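Local atomic coordinates of BvnE (Penicillium brevicompactum, PDB entry 6U9I), a protein that probably catalyses a stereoselective semipinacol rearrangement in the fungal biosynthesis of brevianamides. Residues Leu26-Asp31 with Val38-Glu43; Ala102-Ala107 with Leu111-Tyr116. One frame throughout, in Å; residues are numbered along the deposited sequence. Where two conformers were deposited one is given.

Interaction 1: Leu26-Asp31 with Val38-Glu43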
loop_
_atom_site.group_PDB
_atom_site.type_symbol
_atom_site.label_atom_id
_atom_site.label_comp_id
_atom_site.label_asym_id
_atom_site.label_seq_id
_atom_site.Cartn_x
_atom_site.Cartn_y
_atom_site.Cartn_z
ATOM N N LEU A 26 8.103 0.984 -14.032
ATOM C CA LEU A 26 8.010 -0.471 -14.009
ATOM C C LEU A 26 8.919 -1.100 -15.060
ATOM O O LEU A 26 9.587 -2.106 -14.791
ATOM C CB LEU A 26 6.566 -0.912 -14.256
ATOM C CG LEU A 26 5.532 -0.840 -13.127
ATOM C CD1 LEU A 26 4.234 -1.469 -13.618
ATOM C CD2 LEU A 26 6.003 -1.550 -11.859
ATOM N N SER A 27 8.941 -0.537 -16.272
ATOM C CA SER A 27 9.691 -1.185 -17.344
ATOM C C SER A 27 11.188 -1.095 -17.093
ATOM O O SER A 27 11.924 -2.046 -17.380
ATOM C CB SER A 27 9.326 -0.574 -18.698
ATOM O OG SER A 27 9.919 0.700 -18.833
ATOM N N THR A 28 11.659 0.027 -16.530
ATOM C CA THR A 28 13.084 0.116 -16.228
ATOM C C THR A 28 13.446 -0.765 -15.041
ATOM O O THR A 28 14.565 -1.286 -14.975
ATOM C CB THR A 28 13.512 1.573 -15.994
ATOM O OG1 THR A 28 12.759 2.157 -14.926
ATOM C CG2 THR A 28 13.294 2.403 -17.257
ATOM N N MET A 29 12.520 -0.970 -14.102
ATOM C CA MET A 29 12.789 -1.946 -13.053
ATOM C C MET A 29 12.980 -3.333 -13.655
ATOM O O MET A 29 13.906 -4.061 -13.279
ATOM C CB MET A 29 11.658 -1.957 -12.022
ATOM C CG MET A 29 11.699 -0.766 -11.044
ATOM S SD MET A 29 13.159 -0.762 -9.987
ATOM C CE MET A 29 12.690 -1.954 -8.738
ATOM N N ASN A 30 12.129 -3.702 -14.613
ATOM C CA ASN A 30 12.251 -5.010 -15.244
ATOM C C ASN A 30 13.481 -5.125 -16.138
ATOM O O ASN A 30 13.919 -6.245 -16.425
ATOM C CB ASN A 30 10.977 -5.313 -16.026
ATOM C CG ASN A 30 9.842 -5.717 -15.101
ATOM O OD1 ASN A 30 10.042 -6.532 -14.199
ATOM N ND2 ASN A 30 8.685 -5.100 -15.264
ATOM N N ASP A 31 14.041 -3.999 -16.589
ATOM C CA ASP A 31 15.333 -4.050 -17.266
ATOM C C ASP A 31 16.415 -4.594 -16.345
ATOM O O ASP A 31 17.393 -5.185 -16.817
ATOM C CB ASP A 31 15.691 -2.661 -17.795
ATOM C CG ASP A 31 14.831 -2.259 -18.979
ATOM O OD1 ASP A 31 14.347 -3.164 -19.707
ATOM O OD2 ASP A 31 14.641 -1.048 -19.191
ATOM N N VAL A 38 17.628 2.999 -11.292
ATOM C CA VAL A 38 17.655 4.323 -10.682
ATOM C C VAL A 38 17.470 5.426 -11.725
ATOM O O VAL A 38 17.753 6.584 -11.456
ATOM C CB VAL A 38 18.944 4.534 -9.863
ATOM C CG1 VAL A 38 19.096 3.430 -8.809
ATOM C CG2 VAL A 38 20.175 4.609 -10.773
ATOM N N SER A 39 16.969 5.088 -12.912
ATOM C CA SER A 39 16.867 6.083 -13.967
ATOM C C SER A 39 15.619 6.944 -13.794
ATOM O O SER A 39 14.655 6.557 -13.124
ATOM C CB SER A 39 16.842 5.411 -15.346
ATOM O OG SER A 39 15.711 4.572 -15.472
ATOM N N HIS A 40 15.647 8.125 -14.428
ATOM C CA HIS A 40 14.507 9.052 -14.473
ATOM C C HIS A 40 14.039 9.448 -13.073
ATOM O O HIS A 40 12.842 9.466 -12.773
ATOM C CB HIS A 40 13.346 8.467 -15.281
ATOM C CG HIS A 40 13.739 8.048 -16.664
ATOM N ND1 HIS A 40 13.981 8.955 -17.671
ATOM C CD2 HIS A 40 13.960 6.823 -17.196
ATOM C CE1 HIS A 40 14.315 8.305 -18.773
ATOM N NE2 HIS A 40 14.316 7.011 -18.509
ATOM N N ARG A 41 15.003 9.774 -12.222
ATOM C CA ARG A 41 14.749 10.263 -10.876
ATOM C C ARG A 41 15.343 11.657 -10.733
ATOM O O ARG A 41 16.340 11.988 -11.385
ATOM C CB ARG A 41 15.349 9.322 -9.812
ATOM C CG ARG A 41 14.584 8.009 -9.615
ATOM C CD ARG A 41 15.409 6.927 -8.911
ATOM N NE ARG A 41 15.814 7.277 -7.545
ATOM C CZ ARG A 41 15.267 6.784 -6.432
ATOM N NH1 ARG A 41 15.725 7.163 -5.240
ATOM N NH2 ARG A 41 14.274 5.911 -6.503
ATOM N N THR A 42 14.725 12.473 -9.882
ATOM C CA THR A 42 15.334 13.755 -9.532
ATOM C C THR A 42 16.597 13.525 -8.704
ATOM O O THR A 42 16.831 12.441 -8.169
ATOM C CB THR A 42 14.371 14.631 -8.733
ATOM O OG1 THR A 42 14.078 13.976 -7.491
ATOM C CG2 THR A 42 13.102 14.904 -9.499
ATOM N N GLU A 43 17.409 14.582 -8.552
ATOM C CA GLU A 43 18.672 14.404 -7.841
ATOM C C GLU A 43 18.457 14.070 -6.369
ATOM O O GLU A 43 19.243 13.314 -5.792
ATOM C CB GLU A 43 19.555 15.649 -7.988
ATOM C CG GLU A 43 19.905 15.968 -9.445
ATOM C CD GLU A 43 20.515 14.775 -10.182
ATOM O OE1 GLU A 43 20.150 14.551 -11.360
ATOM O OE2 GLU A 43 21.363 14.065 -9.588
HETATM O O HOH W 1 12.515 4.953 -14.407
#
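Thr28 and Ser39 face each other where the last turns of helix 14-31 meet the chain coming back after helix 34-37, and they touch by side chain in a small contact that buries 77 Å² over both segments. The methyl CG2 of Thr28 is the nearer branch, 3.7 Å from Ser39 OG. The placing of this methyl follows from the threonine torsion: with chi1 at 58°, OG1 sits between the backbone N and the carbonyl carbon, which turns CG2 anti to the carbonyl carbon. Each hydroxyl has a protein partner close by in sequence, Thr28 OG1 bonding to the carbonyls of Arg24 and Trp25 in its own helix, and Ser39 OG to that of Ala36. What joins the two segments by hydrogen bonds is instead a water, 2.9 Å from Thr28 OG1, which donates to Ser39 O at 3.0 Å. It links hydroxyl to carbonyl while the backbones stay apart, 7.4 Å between Thr28 CA and Ser39 CA.

Here the chain leaves helix 14-31, makes the short helix 34-37 and turns back past the long helix toward the short strand 41-42. Met29 packs on Met37 of helix 34-37, while Val38 points away from helix 14-31 and reaches Leu64 and Phe68 of helix 61-74.

His40 extends the contact on its more exposed side. A left-handed backbone conformation at this residue turns the chain into the short, weakly bonded strand 41-42, and His40 and Thr42 both bond by backbone to Leu129. The imidazole meets the threonine methyl edge-on, in a loose van der Waals approach: CG2 of Thr28 lies near the ring plane, 4.5 Å from His40 CD2.

Interaction 2: Ala102-Ala107 with Leu111-Tyr116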
loop_
_atom_site.group_PDB
_atom_site.type_symbol
_atom_site.label_atom_id
_atom_site.label_comp_id
_atom_site.label_asym_id
_atom_site.label_seq_id
_atom_site.Cartn_x
_atom_site.Cartn_y
_atom_site.Cartn_z
ATOM N N ALA A 102 3.270 -7.063 -7.647
ATOM C CA ALA A 102 3.873 -8.345 -7.315
ATOM C C ALA A 102 5.271 -8.406 -7.910
ATOM O O ALA A 102 5.486 -7.986 -9.055
ATOM C CB ALA A 102 3.037 -9.509 -7.869
ATOM N N SER A 103 6.220 -8.927 -7.139
ATOM C CA SER A 103 7.563 -9.168 -7.643
ATOM C C SER A 103 7.815 -10.667 -7.740
ATOM O O SER A 103 7.244 -11.466 -6.992
ATOM C CB SER A 103 8.631 -8.512 -6.755
ATOM O OG SER A 103 8.647 -9.108 -5.472
ATOM N N TYR A 104 8.667 -11.042 -8.687
ATOM C CA TYR A 104 9.111 -12.417 -8.837
ATOM C C TYR A 104 10.586 -12.400 -9.190
ATOM O O TYR A 104 11.025 -11.583 -10.007
ATOM C CB TYR A 104 8.301 -13.148 -9.924
ATOM C CG TYR A 104 8.870 -14.493 -10.338
ATOM C CD1 TYR A 104 9.920 -14.581 -11.252
ATOM C CD2 TYR A 104 8.354 -15.676 -9.825
ATOM C CE1 TYR A 104 10.448 -15.808 -11.629
ATOM C CE2 TYR A 104 8.870 -16.906 -10.206
ATOM C CZ TYR A 104 9.917 -16.964 -11.108
ATOM O OH TYR A 104 10.439 -18.185 -11.489
ATOM N N ALA A 105 11.347 -13.306 -8.584
ATOM C CA ALA A 105 12.736 -13.485 -8.977
ATOM C C ALA A 105 13.190 -14.867 -8.533
ATOM O O ALA A 105 12.503 -15.557 -7.777
ATOM C CB ALA A 105 13.637 -12.401 -8.391
ATOM N N GLU A 106 14.362 -15.260 -9.021
ATOM C CA GLU A 106 14.945 -16.559 -8.720
ATOM C C GLU A 106 16.269 -16.320 -8.018
ATOM O O GLU A 106 17.143 -15.623 -8.547
ATOM C CB GLU A 106 15.122 -17.388 -9.999
ATOM C CG GLU A 106 13.799 -17.897 -10.567
ATOM C CD GLU A 106 13.850 -18.226 -12.056
ATOM O OE1 GLU A 106 14.962 -18.301 -12.623
ATOM O OE2 GLU A 106 12.769 -18.406 -12.664
ATOM N N ALA A 107 16.399 -16.859 -6.815
ATOM C CA ALA A 107 17.577 -16.672 -5.987
ATOM C C ALA A 107 18.183 -18.035 -5.662
ATOM O O ALA A 107 17.645 -19.078 -6.037
ATOM C CB ALA A 107 17.216 -15.890 -4.723
ATOM N N LEU A 111 12.649 -19.341 -4.936
ATOM C CA LEU A 111 11.855 -18.248 -5.482
ATOM C C LEU A 111 11.743 -17.086 -4.506
ATOM O O LEU A 111 11.657 -17.273 -3.289
ATOM C CB LEU A 111 10.457 -18.738 -5.846
ATOM C CG LEU A 111 10.408 -19.781 -6.958
ATOM C CD1 LEU A 111 8.978 -20.054 -7.356
ATOM C CD2 LEU A 111 11.223 -19.303 -8.149
ATOM N N TYR A 112 11.743 -15.877 -5.058
ATOM C CA TYR A 112 11.415 -14.658 -4.327
ATOM C C TYR A 112 10.106 -14.133 -4.899
ATOM O O TYR A 112 10.041 -13.806 -6.087
ATOM C CB TYR A 112 12.526 -13.622 -4.469
ATOM C CG TYR A 112 12.183 -12.272 -3.881
ATOM C CD1 TYR A 112 12.299 -12.040 -2.516
ATOM C CD2 TYR A 112 11.748 -11.228 -4.690
ATOM C CE1 TYR A 112 11.995 -10.804 -1.967
ATOM C CE2 TYR A 112 11.438 -9.989 -4.152
ATOM C CZ TYR A 112 11.558 -9.785 -2.791
ATOM O OH TYR A 112 11.251 -8.555 -2.249
ATOM N N GLU A 113 9.054 -14.097 -4.076
ATOM C CA GLU A 113 7.714 -13.730 -4.560
ATOM C C GLU A 113 7.083 -12.783 -3.542
ATOM O O GLU A 113 6.406 -13.227 -2.608
ATOM C CB GLU A 113 6.848 -14.965 -4.777
ATOM C CG GLU A 113 7.391 -15.946 -5.796
ATOM C CD GLU A 113 6.645 -17.262 -5.759
ATOM O OE1 GLU A 113 6.775 -17.995 -4.751
ATOM O OE2 GLU A 113 5.911 -17.544 -6.725
ATOM N N ASN A 114 7.284 -11.485 -3.735
ATOM C CA ASN A 114 6.824 -10.494 -2.771
ATOM C C ASN A 114 5.662 -9.696 -3.351
ATOM O O ASN A 114 5.278 -9.844 -4.518
ATOM C CB ASN A 114 7.975 -9.566 -2.353
ATOM C CG ASN A 114 7.902 -9.133 -0.882
ATOM O OD1 ASN A 114 6.828 -9.076 -0.287
ATOM N ND2 ASN A 114 9.054 -8.816 -0.300
ATOM N N GLU A 115 5.095 -8.845 -2.500
ATOM C CA GLU A 115 3.917 -8.050 -2.818
ATOM C C GLU A 115 4.074 -6.691 -2.157
ATOM O O GLU A 115 4.528 -6.608 -1.010
ATOM C CB GLU A 115 2.635 -8.740 -2.323
ATOM C CG GLU A 115 1.344 -7.977 -2.611
ATOM C CD GLU A 115 0.120 -8.656 -2.010
ATOM O OE1 GLU A 115 -0.936 -7.994 -1.875
ATOM O OE2 GLU A 115 0.211 -9.862 -1.674
ATOM N N TYR A 116 3.714 -5.627 -2.875
ATOM C CA TYR A 116 3.956 -4.277 -2.380
ATOM C C TYR A 116 2.793 -3.364 -2.715
ATOM O O TYR A 116 2.096 -3.556 -3.715
ATOM C CB TYR A 116 5.210 -3.626 -2.977
ATOM C CG TYR A 116 6.362 -4.556 -3.213
ATOM C CD1 TYR A 116 6.354 -5.428 -4.302
ATOM C CD2 TYR A 116 7.465 -4.562 -2.368
ATOM C CE1 TYR A 116 7.395 -6.276 -4.530
ATOM C CE2 TYR A 116 8.526 -5.431 -2.595
ATOM C CZ TYR A 116 8.481 -6.276 -3.676
ATOM O OH TYR A 116 9.523 -7.148 -3.943
#
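A nearly straight hydrogen bond from Ser103 N to Asn114 O (2.9 Å, 167°) joins strands 96-107 and 110-122 of an antiparallel beta hairpin, in which main chain and side chain share the work. The return backbone bond, from Asn114 N to Ser103 O, is weak. Asn114 N also reaches Ser103 OG at 3.2 Å. Two residues on, Ala105 and Tyr112 form a regular hydrogen-bonded pair, and CA-H...O contacts such as Tyr104 CA to Tyr112 O fill in between.

The side-chain hydrogen bonds form a chain of hydroxyls. Ser103 OG lies 2.6 Å from Tyr116 OH, near the plane of that ring and at its edge. Tyr116 OH is 2.8 Å from Tyr112 OH, which in turn accepts a hydrogen bond from Asn114 ND2 at 2.9 Å. The Tyr112 ring runs along the strand because chi1 (173°) sets CG opposite the backbone N, bringing CE2 close to Ser103 OG, while Phe144 of helix 138-150 stacks edge-to-face with it. A phenylalanine here, lacking the hydroxyl, would probably break this chain of bonds, costing Tyr116 OH and Asn114 ND2 one partner each.

On the face of Tyr104, Glu106 and Leu111, apolar contact goes with a polar bond. CD2 of Leu111 rests against Tyr104 CE2 (3.9 Å) and alongside Glu106 CG. Tyr104 OH donates to the anti lone pair of Glu106 OE2 at 2.6 Å; Asn77 bonds to OE1, so both carboxylate oxygens have a hydrogen-bond partner.

Where the backbone pairing slackens, Ser103 OG is therefore held by an amide N-H and a tyrosine hydroxyl, and side-chain bonds partly make good what the main chain loses.

In the fold
Interaction 1 closes before interaction 2 opens along the chain, and their centres lie 18 Å apart, with nearest atoms about 7 Å from each other and no touch. Strand 78-82 stands between them in connectivity: Leu26 and Met29 of helix 14-31 pack on its Leu80, which also meets Ser103, and the strand pairs with 96-107. The first contact joins the end of helix 14-31 to the loop that leads into strand 41-42; the second lies in a hairpin of the curved mixed sheet, flanked by helix 138-150. Such helices packed on a strongly bent sheet are consistent with an NTF2-like cone. Through Glu115, the hairpin also reaches the second subunit, whereas interaction 1 stays within one chain.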